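Local coordinates for protein Na Glutathione S-transferase 2 (Necator americanus, PDB 2ON5) that binds glutathione and, as a hookworm glutathione S-transferase, probably catalyses its conjugation to electrophilic compounds, at residues 85-90 with 147-152; 17-22 with 31-36; 127-132 with 172-177. One frame throughout, in Å; residues are numbered along the deposited sequence.

Contact 1 of 3, residues 85-90 with 147-152; sequences EALVDS and YLVGDS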
loop_
_atom_site.group_PDB
_atom_site.type_symbol
_atom_site.label_atom_id
_atom_site.label_comp_id
_atom_site.label_asym_id
_atom_site.label_seq_id
_atom_site.Cartn_x
_atom_site.Cartn_y
_atom_site.Cartn_z
ATOM N N GLU A 85 -9.036 -4.412 -11.552
ATOM C CA GLU A 85 -8.636 -3.319 -10.633
ATOM C C GLU A 85 -7.884 -3.866 -9.423
ATOM O O GLU A 85 -6.909 -3.263 -8.956
ATOM C CB GLU A 85 -9.848 -2.529 -10.166
ATOM C CG GLU A 85 -10.492 -1.680 -11.231
ATOM C CD GLU A 85 -11.662 -0.909 -10.674
ATOM O OE1 GLU A 85 -11.440 0.135 -10.043
ATOM O OE2 GLU A 85 -12.796 -1.397 -10.809
ATOM N N ALA A 86 -8.330 -5.022 -8.934
ATOM C CA ALA A 86 -7.685 -5.663 -7.789
ATOM C C ALA A 86 -6.312 -6.158 -8.201
ATOM O O ALA A 86 -5.357 -5.989 -7.441
ATOM C CB ALA A 86 -8.532 -6.795 -7.251
ATOM N N LEU A 87 -6.211 -6.754 -9.396
ATOM C CA LEU A 87 -4.919 -7.256 -9.909
ATOM C C LEU A 87 -3.940 -6.099 -10.067
ATOM O O LEU A 87 -2.767 -6.192 -9.684
ATOM C CB LEU A 87 -5.110 -8.016 -11.214
ATOM C CG LEU A 87 -5.733 -9.411 -11.005
ATOM C CD1 LEU A 87 -6.077 -10.034 -12.376
ATOM C CD2 LEU A 87 -4.739 -10.301 -10.203
ATOM N N VAL A 88 -4.448 -4.985 -10.572
ATOM C CA VAL A 88 -3.620 -3.747 -10.667
ATOM C C VAL A 88 -3.089 -3.308 -9.289
ATOM O O VAL A 88 -1.878 -3.035 -9.134
ATOM C CB VAL A 88 -4.392 -2.602 -11.366
ATOM C CG1 VAL A 88 -3.588 -1.227 -11.290
ATOM C CG2 VAL A 88 -4.676 -2.980 -12.825
ATOM N N ASP A 89 -3.987 -3.247 -8.299
ATOM C CA ASP A 89 -3.617 -2.984 -6.905
ATOM C C ASP A 89 -2.527 -3.915 -6.388
ATOM O O ASP A 89 -1.583 -3.459 -5.731
ATOM C CB ASP A 89 -4.836 -3.079 -5.967
ATOM C CG ASP A 89 -5.858 -1.971 -6.193
ATOM O OD1 ASP A 89 -5.596 -1.086 -7.032
ATOM O OD2 ASP A 89 -6.891 -1.974 -5.467
ATOM N N SER A 90 -2.672 -5.215 -6.636
ATOM C CA SER A 90 -1.677 -6.201 -6.127
ATOM C C SER A 90 -0.270 -5.968 -6.713
ATOM O O SER A 90 0.735 -6.077 -5.986
ATOM C CB SER A 90 -2.161 -7.645 -6.388
ATOM O OG SER A 90 -2.023 -8.023 -7.743
ATOM N N TYR A 147 1.514 -4.664 -21.298
ATOM C CA TYR A 147 1.214 -4.008 -20.022
ATOM C C TYR A 147 1.102 -5.037 -18.894
ATOM O O TYR A 147 0.884 -6.240 -19.135
ATOM C CB TYR A 147 -0.065 -3.149 -20.100
ATOM C CG TYR A 147 -0.052 -2.070 -21.169
ATOM C CD1 TYR A 147 -0.869 -2.170 -22.296
ATOM C CD2 TYR A 147 0.785 -0.964 -21.062
ATOM C CE1 TYR A 147 -0.860 -1.197 -23.285
ATOM C CE2 TYR A 147 0.806 0.016 -22.035
ATOM C CZ TYR A 147 -0.011 -0.098 -23.148
ATOM O OH TYR A 147 0.014 0.902 -24.127
ATOM N N LEU A 148 1.222 -4.561 -17.656
ATOM C CA LEU A 148 1.325 -5.491 -16.521
ATOM C C LEU A 148 0.012 -6.243 -16.279
ATOM O O LEU A 148 0.029 -7.440 -15.986
ATOM C CB LEU A 148 1.800 -4.763 -15.268
ATOM C CG LEU A 148 3.232 -4.230 -15.375
ATOM C CD1 LEU A 148 3.414 -3.145 -14.308
ATOM C CD2 LEU A 148 4.257 -5.383 -15.208
ATOM N N VAL A 149 -1.114 -5.539 -16.421
ATOM C CA VAL A 149 -2.435 -6.153 -16.220
ATOM C C VAL A 149 -3.371 -5.701 -17.337
ATOM O O VAL A 149 -3.516 -4.505 -17.590
ATOM C CB VAL A 149 -3.063 -5.797 -14.856
ATOM C CG1 VAL A 149 -4.370 -6.556 -14.651
ATOM C CG2 VAL A 149 -2.110 -6.120 -13.698
ATOM N N GLY A 150 -4.009 -6.657 -18.013
ATOM C CA GLY A 150 -4.968 -6.298 -19.057
ATOM C C GLY A 150 -4.314 -5.751 -20.320
ATOM O O GLY A 150 -3.092 -5.902 -20.530
ATOM N N ASP A 151 -5.126 -5.109 -21.157
ATOM C CA ASP A 151 -4.724 -4.759 -22.500
ATOM C C ASP A 151 -4.418 -3.275 -22.626
ATOM O O ASP A 151 -4.006 -2.836 -23.689
ATOM C CB ASP A 151 -5.821 -5.159 -23.515
ATOM C CG ASP A 151 -6.002 -6.674 -23.645
ATOM O OD1 ASP A 151 -7.114 -7.104 -24.021
ATOM O OD2 ASP A 151 -5.045 -7.434 -23.397
ATOM N N SER A 152 -4.609 -2.498 -21.556
ATOM C CA SER A 152 -4.363 -1.062 -21.640
ATOM C C SER A 152 -3.568 -0.535 -20.429
ATOM O O SER A 152 -3.447 -1.234 -19.421
ATOM C CB SER A 152 -5.692 -0.307 -21.801
ATOM O OG SER A 152 -6.530 -0.529 -20.685
#

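Contact 2 of 3, residues 17-22 with 31-36; sequences PIRQIF and DVRYTF. With EDO (1,2-ethanediol), chain J.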
loop_
_atom_site.group_PDB
_atom_site.type_symbol
_atom_site.label_atom_id
_atom_site.label_comp_id
_atom_site.label_asym_id
_atom_site.label_seq_id
_atom_site.Cartn_x
_atom_site.Cartn_y
_atom_site.Cartn_z
ATOM N N PRO A 17 4.080 9.394 -10.927
ATOM C CA PRO A 17 2.971 8.683 -11.593
ATOM C C PRO A 17 1.640 9.445 -11.535
ATOM O O PRO A 17 0.846 9.311 -12.447
ATOM C CB PRO A 17 2.876 7.356 -10.825
ATOM C CG PRO A 17 4.301 7.162 -10.234
ATOM C CD PRO A 17 4.725 8.568 -9.880
ATOM N N ILE A 18 1.422 10.236 -10.485
ATOM C CA ILE A 18 0.178 11.017 -10.324
ATOM C C ILE A 18 0.178 12.141 -11.368
ATOM O O ILE A 18 -0.828 12.390 -12.061
ATOM C CB ILE A 18 0.066 11.603 -8.901
ATOM C CG1 ILE A 18 -0.167 10.496 -7.858
ATOM C CG2 ILE A 18 -1.035 12.669 -8.816
ATOM C CD1 ILE A 18 0.424 10.851 -6.465
ATOM N N ARG A 19 1.315 12.812 -11.497
ATOM C CA ARG A 19 1.440 13.825 -12.548
ATOM C C ARG A 19 1.169 13.199 -13.944
ATOM O O ARG A 19 0.679 13.877 -14.851
ATOM C CB ARG A 19 2.819 14.483 -12.529
ATOM C CG ARG A 19 3.172 15.167 -11.220
ATOM C CD ARG A 19 4.396 16.082 -11.385
ATOM N NE ARG A 19 4.872 16.593 -10.110
ATOM C CZ ARG A 19 5.969 16.174 -9.497
ATOM N NH1 ARG A 19 6.669 15.189 -10.035
ATOM N NH2 ARG A 19 6.341 16.719 -8.336
ATOM N N GLN A 20 1.518 11.930 -14.110
ATOM C CA GLN A 20 1.387 11.282 -15.427
ATOM C C GLN A 20 -0.043 10.847 -15.655
ATOM O O GLN A 20 -0.481 10.803 -16.784
ATOM C CB GLN A 20 2.365 10.112 -15.607
ATOM C CG GLN A 20 3.817 10.646 -15.740
ATOM C CD GLN A 20 4.890 9.575 -15.788
ATOM O OE1 GLN A 20 6.086 9.881 -15.678
ATOM N NE2 GLN A 20 4.479 8.311 -15.938
ATOM N N ILE A 21 -0.749 10.524 -14.584
ATOM C CA ILE A 21 -2.204 10.282 -14.686
ATOM C C ILE A 21 -2.906 11.552 -15.190
ATOM O O ILE A 21 -3.742 11.493 -16.115
ATOM C CB ILE A 21 -2.802 9.840 -13.360
ATOM C CG1 ILE A 21 -2.286 8.426 -13.005
ATOM C CG2 ILE A 21 -4.359 9.957 -13.426
ATOM C CD1 ILE A 21 -2.529 8.005 -11.506
ATOM N N PHE A 22 -2.547 12.702 -14.618
ATOM C CA PHE A 22 -3.157 13.974 -15.078
ATOM C C PHE A 22 -2.867 14.236 -16.547
ATOM O O PHE A 22 -3.754 14.669 -17.294
ATOM C CB PHE A 22 -2.686 15.182 -14.253
ATOM C CG PHE A 22 -3.317 15.303 -12.896
ATOM C CD1 PHE A 22 -4.694 15.445 -12.753
ATOM C CD2 PHE A 22 -2.517 15.350 -11.748
ATOM C CE1 PHE A 22 -5.274 15.578 -11.504
ATOM C CE2 PHE A 22 -3.100 15.520 -10.470
ATOM C CZ PHE A 22 -4.475 15.620 -10.357
ATOM N N ASP A 31 0.703 22.220 -9.883
ATOM C CA ASP A 31 1.828 21.378 -9.489
ATOM C C ASP A 31 2.690 22.187 -8.518
ATOM O O ASP A 31 3.523 22.997 -8.959
ATOM C CB ASP A 31 2.634 21.019 -10.743
ATOM C CG ASP A 31 3.576 19.850 -10.551
ATOM O OD1 ASP A 31 4.579 19.807 -11.311
ATOM O OD2 ASP A 31 3.325 18.967 -9.686
ATOM N N VAL A 32 2.501 21.965 -7.217
ATOM C CA VAL A 32 3.250 22.690 -6.167
ATOM C C VAL A 32 4.474 21.876 -5.744
ATOM O O VAL A 32 4.350 20.680 -5.390
ATOM C CB VAL A 32 2.373 22.985 -4.930
ATOM C CG1 VAL A 32 3.176 23.739 -3.851
ATOM C CG2 VAL A 32 1.139 23.797 -5.334
ATOM N N ARG A 33 5.653 22.505 -5.793
ATOM C CA ARG A 33 6.911 21.781 -5.546
ATOM C C ARG A 33 7.767 22.468 -4.507
ATOM O O ARG A 33 8.170 23.631 -4.707
ATOM C CB ARG A 33 7.735 21.617 -6.834
ATOM C CG ARG A 33 7.041 20.824 -7.936
ATOM C CD ARG A 33 7.920 20.654 -9.156
ATOM N NE ARG A 33 7.222 19.864 -10.179
ATOM C CZ ARG A 33 7.783 18.907 -10.912
ATOM N NH1 ARG A 33 9.081 18.613 -10.777
ATOM N NH2 ARG A 33 7.034 18.240 -11.789
ATOM N N TYR A 34 8.055 21.750 -3.417
ATOM C CA TYR A 34 8.893 22.254 -2.341
ATOM C C TYR A 34 10.321 21.793 -2.416
ATOM O O TYR A 34 10.597 20.611 -2.657
ATOM C CB TYR A 34 8.343 21.863 -0.945
ATOM C CG TYR A 34 7.074 22.591 -0.554
ATOM C CD1 TYR A 34 5.977 21.910 -0.017
ATOM C CD2 TYR A 34 6.975 23.977 -0.728
ATOM C CE1 TYR A 34 4.818 22.601 0.342
ATOM C CE2 TYR A 34 5.841 24.667 -0.371
ATOM C CZ TYR A 34 4.764 23.985 0.136
ATOM O OH TYR A 34 3.662 24.726 0.477
ATOM N N THR A 35 11.243 22.726 -2.145
ATOM C CA THR A 35 12.609 22.323 -1.751
ATOM C C THR A 35 12.614 21.615 -0.396
ATOM O O THR A 35 11.653 21.720 0.395
ATOM C CB THR A 35 13.563 23.519 -1.628
ATOM O OG1 THR A 35 13.102 24.362 -0.569
ATOM C CG2 THR A 35 13.658 24.301 -2.960
ATOM N N PHE A 36 13.713 20.906 -0.108
ATOM C CA PHE A 36 13.892 20.312 1.216
ATOM C C PHE A 36 13.993 21.395 2.307
ATOM O O PHE A 36 13.681 21.131 3.463
ATOM C CB PHE A 36 15.126 19.397 1.260
ATOM C CG PHE A 36 15.004 18.168 0.390
ATOM C CD1 PHE A 36 16.097 17.691 -0.316
ATOM C CD2 PHE A 36 13.794 17.498 0.273
ATOM C CE1 PHE A 36 15.980 16.549 -1.130
ATOM C CE2 PHE A 36 13.671 16.369 -0.544
ATOM C CZ PHE A 36 14.769 15.893 -1.233
HETATM C C1 EDO J . 14.522 18.945 -3.744
HETATM O O1 EDO J . 13.214 19.002 -3.144
HETATM C C2 EDO J . 15.190 20.300 -3.579
HETATM O O2 EDO J . 15.711 20.449 -2.242
HETATM O O HOH W 1 4.208 18.397 -7.015
#

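Contact 3 of 3, residues 127-132 with 172-177; sequences PAREKF and PSIYDG. With EDO (1,2-ethanediol), chain I.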
loop_
_atom_site.group_PDB
_atom_site.type_symbol
_atom_site.label_atom_id
_atom_site.label_comp_id
_atom_site.label_asym_id
_atom_site.label_seq_id
_atom_site.Cartn_x
_atom_site.Cartn_y
_atom_site.Cartn_z
ATOM N N PRO A 127 20.065 -6.845 -6.531
ATOM C CA PRO A 127 19.431 -8.071 -6.020
ATOM C C PRO A 127 17.929 -7.935 -5.775
ATOM O O PRO A 127 17.190 -8.901 -5.969
ATOM C CB PRO A 127 20.159 -8.303 -4.696
ATOM C CG PRO A 127 21.417 -7.524 -4.801
ATOM C CD PRO A 127 21.047 -6.318 -5.562
ATOM N N ALA A 128 17.493 -6.746 -5.341
ATOM C CA ALA A 128 16.069 -6.476 -5.106
ATOM C C ALA A 128 15.292 -6.494 -6.414
ATOM O O ALA A 128 14.156 -7.002 -6.475
ATOM C CB ALA A 128 15.868 -5.130 -4.373
ATOM N N ARG A 129 15.900 -5.959 -7.473
ATOM C CA ARG A 129 15.188 -5.883 -8.745
ATOM C C ARG A 129 15.188 -7.248 -9.444
ATOM O O ARG A 129 14.300 -7.539 -10.236
ATOM C CB ARG A 129 15.714 -4.743 -9.652
ATOM C CG ARG A 129 17.085 -4.983 -10.315
ATOM C CD ARG A 129 16.961 -5.919 -11.510
ATOM N NE ARG A 129 18.092 -5.924 -12.445
ATOM C CZ ARG A 129 19.199 -6.645 -12.278
ATOM N NH1 ARG A 129 19.368 -7.344 -11.157
ATOM N NH2 ARG A 129 20.158 -6.627 -13.209
ATOM N N GLU A 130 16.186 -8.090 -9.156
ATOM C CA GLU A 130 16.185 -9.467 -9.694
ATOM C C GLU A 130 14.903 -10.223 -9.290
ATOM O O GLU A 130 14.271 -10.908 -10.132
ATOM C CB GLU A 130 17.442 -10.239 -9.237
ATOM C CG GLU A 130 17.427 -11.730 -9.564
ATOM C CD GLU A 130 17.762 -12.033 -11.023
ATOM O OE1 GLU A 130 18.471 -11.221 -11.653
ATOM O OE2 GLU A 130 17.315 -13.083 -11.549
ATOM N N LYS A 131 14.533 -10.104 -8.012
ATOM C CA LYS A 131 13.299 -10.718 -7.485
ATOM C C LYS A 131 12.098 -10.001 -8.072
ATOM O O LYS A 131 11.197 -10.637 -8.606
ATOM C CB LYS A 131 13.219 -10.613 -5.958
ATOM C CG LYS A 131 14.208 -11.509 -5.171
ATOM C CD LYS A 131 14.162 -11.230 -3.650
ATOM C CE LYS A 131 14.729 -9.847 -3.310
ATOM N NZ LYS A 131 14.528 -9.486 -1.867
ATOM N N PHE A 132 12.101 -8.668 -7.968
ATOM C CA PHE A 132 10.924 -7.879 -8.352
ATOM C C PHE A 132 10.590 -7.997 -9.841
ATOM O O PHE A 132 9.447 -8.332 -10.196
ATOM C CB PHE A 132 11.071 -6.429 -7.905
ATOM C CG PHE A 132 9.931 -5.540 -8.343
ATOM C CD1 PHE A 132 10.188 -4.386 -9.049
ATOM C CD2 PHE A 132 8.607 -5.879 -8.058
ATOM C CE1 PHE A 132 9.144 -3.577 -9.484
ATOM C CE2 PHE A 132 7.554 -5.060 -8.455
ATOM C CZ PHE A 132 7.826 -3.907 -9.182
ATOM N N PRO A 172 22.204 2.316 -16.318
ATOM C CA PRO A 172 21.507 1.565 -17.387
ATOM C C PRO A 172 21.517 0.049 -17.265
ATOM O O PRO A 172 20.689 -0.620 -17.899
ATOM C CB PRO A 172 22.238 2.000 -18.664
ATOM C CG PRO A 172 23.493 2.593 -18.221
ATOM C CD PRO A 172 23.213 3.228 -16.891
ATOM N N SER A 173 22.411 -0.490 -16.437
ATOM C CA SER A 173 22.490 -1.930 -16.263
ATOM C C SER A 173 21.332 -2.485 -15.434
ATOM O O SER A 173 21.216 -3.692 -15.256
ATOM C CB SER A 173 23.824 -2.341 -15.638
ATOM O OG SER A 173 23.906 -1.953 -14.278
ATOM N N ILE A 174 20.471 -1.610 -14.923
ATOM C CA ILE A 174 19.283 -2.102 -14.206
ATOM C C ILE A 174 18.488 -3.084 -15.094
ATOM O O ILE A 174 17.863 -4.023 -14.605
ATOM C CB ILE A 174 18.391 -0.943 -13.692
ATOM C CG1 ILE A 174 17.297 -1.508 -12.753
ATOM C CG2 ILE A 174 17.835 -0.088 -14.855
ATOM C CD1 ILE A 174 16.308 -0.465 -12.261
ATOM N N TYR A 175 18.532 -2.862 -16.403
ATOM C CA TYR A 175 17.759 -3.717 -17.316
ATOM C C TYR A 175 18.442 -5.044 -17.716
ATOM O O TYR A 175 17.817 -5.878 -18.360
ATOM C CB TYR A 175 17.372 -2.945 -18.570
ATOM C CG TYR A 175 16.362 -1.823 -18.367
ATOM C CD1 TYR A 175 16.677 -0.533 -18.746
ATOM C CD2 TYR A 175 15.083 -2.069 -17.841
ATOM C CE1 TYR A 175 15.768 0.516 -18.591
ATOM C CE2 TYR A 175 14.154 -1.028 -17.689
ATOM C CZ TYR A 175 14.507 0.260 -18.064
ATOM O OH TYR A 175 13.622 1.319 -17.950
ATOM N N ASP A 176 19.712 -5.216 -17.352
ATOM C CA ASP A 176 20.448 -6.452 -17.655
ATOM C C ASP A 176 19.678 -7.663 -17.167
ATOM O O ASP A 176 19.299 -7.749 -15.980
ATOM C CB ASP A 176 21.819 -6.462 -16.968
ATOM C CG ASP A 176 22.830 -5.522 -17.615
ATOM O OD1 ASP A 176 22.494 -4.767 -18.557
ATOM O OD2 ASP A 176 23.985 -5.552 -17.139
ATOM N N GLY A 177 19.440 -8.589 -18.084
ATOM C CA GLY A 177 18.706 -9.834 -17.800
ATOM C C GLY A 177 17.194 -9.690 -17.915
ATOM O O GLY A 177 16.442 -10.665 -17.726
HETATM C C1 EDO I . 21.988 -9.108 -11.078
HETATM O O1 EDO I . 20.753 -9.846 -11.179
HETATM C C2 EDO I . 22.729 -9.076 -12.419
HETATM O O2 EDO I . 22.638 -7.790 -13.057
HETATM O O HOH W 2 19.850 -10.098 -14.468
#

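Contact 1 of 3, residues 85-90 with 147-152
Valine V149 has a chi1 of -175°, which sets CG1 trans to its backbone N and leaves CG2 beside that N, and the two methyls meet different parts of the helix segment 85-90. V88 on the helix has nearly the same torsion, 172°, the rotamer a helical valine usually prefers, and this brings its CG2 out beside the backbone N to face the loop. The two valines cross at a slant, V88 CG2 lying 3.8 Å from V149 CB and 4.0 Å from V149 CG1. The CG1 branch of V149 also rests on the base of L87, 3.8 Å from L87 CB, while its CG2 settles over the peptide between L87 and V88, 4.1 Å from V88 N. No hydrogen bond crosses, so the contact is purely apolar. Short, branched valines suit it: the helix and loop come close, with the CA atoms of V88 and V149 only 6.2 Å apart. A glycine, G150, follows V149 with a positive phi and lets the loop turn. E84 and V91 on the same helix also touch V149, and Y155 and A156 of helix 155-168 pack on V88. The same helix also meets the second subunit: Q60 of that subunit packs on L87, whose CB touches V149, and R73 of that subunit forms a salt bridge with E85. Loop 147-152 leads to the T154-Y155-A156-D157 sequence opening helix 155-168, where D157 accepts a bond from L148 N; this S/T-x-x-D pattern after such a loop is a hallmark of the glutathione S-transferase helical domain.

Contact 2 of 3, residues 17-22 with 31-36
Within the beta-alpha-beta unit of the thioredoxin-like N-terminal domain, R19 on helix 16-25 reaches across to D31 and R33 on the edge strand 30-34. Its chain is extended from CG to NE, giving the length needed to span the gap. R19 NE donates to the syn lone pair of D31 OD2 at 2.9 Å, and that oxygen lies at the edge of the R19 guanidinium, close to its plane, although the guanidinium and carboxylate planes stand 73° apart. The other carboxylate oxygen belongs to R33: D31 OD1 takes R33 NE at 2.9 Å and R33 NH2 at 3.0 Å, a side-on grip on one atom. R33 thus comes to lie flat over a face of the R19 guanidinium, the group centres 3.6 Å apart and the planes tilted by 22°. A water adds a further link, accepting from R19 NH2 at 3.0 Å and lying beside D31 OD2 and V32 O. E16 pairs with R19 NH1, and W197 of helix 192-200 touches both arginines. Two cations can stack so closely because D31 binds both, each through its own oxygen, and E16 probably supplies further negative charge; the shared carboxylate is therefore likely to stay ionised and to fix the rotation of both guanidinium groups.

Contact 3 of 3, residues 127-132 with 172-177
Hydrogen bonding across this contact rests on R129, whose NE donates to the backbone carbonyl oxygen of I174, with R129 NE 2.9 Å from I174 O and the N-H pointing almost straight at it (170°). The oxygen sits at the edge of the guanidinium, near its plane. The side chain gets there by an unusual path for a helix: chi1 of 74° puts CG between the backbone N and the carbonyl carbon, and a second bend at chi2 (78°) folds the chain across to the loop. R129 NH2 comes 3.1 Å from D176 O, approaching obliquely to the guanidinium plane. Arginine suits this place because it offers several N-H groups to a chain turn that exposes carbonyl oxygens. The turn is a short 3-10 segment, 172-175, in the connection from helix 155-168 to helix 179-189, and the contact ties that connection to the long helix 117-143 of the all-helical C-terminal domain. Within the turn D176 N bonds to S173 O, and G177, with positive phi, carries the chain onward.

Bound solvent adds polar links on the outer side. An ethanediol, probably from the crystallisation liquor, accepts from R129, its O2 2.7 Å from R129 NH2, and its O1 lies 2.7 Å from E130 OE1. A water donates to D176 O at 2.8 Å and makes a weak bond to E130 OE1. The D176 carboxylate stays apart from the guanidinium, and its attraction would at most be felt at a distance.

Apolar packing is lighter between the segments: R129 CG and I174 CG1 are 4.3 Å apart. Isoleucine suits its buried place, since its side chain packs against F121, L125 and F133 of helix 117-143 and against I167 and A168 of helix 155-168.

Overall arrangement
Contact 1 is the buried one, wholly apolar, where a loop meets the helix that also faces the second subunit. Contacts 2 and 3 are partly buried and both depend on an arginine reaching from a helix, extended in contact 2 and bent in contact 3, but they use it differently: contact 2 binds a charged carboxylate inside the N-terminal domain, whereas contact 3 binds an uncharged backbone oxygen beside bound solvent. Contacts 1 and 3 alternate along the chain and both pin loops that flank helix 155-168, one before it and one after; their centres are about 21 Å apart. Contact 2 precedes both in sequence and lies across the chain's centre from them. None of the three touches another.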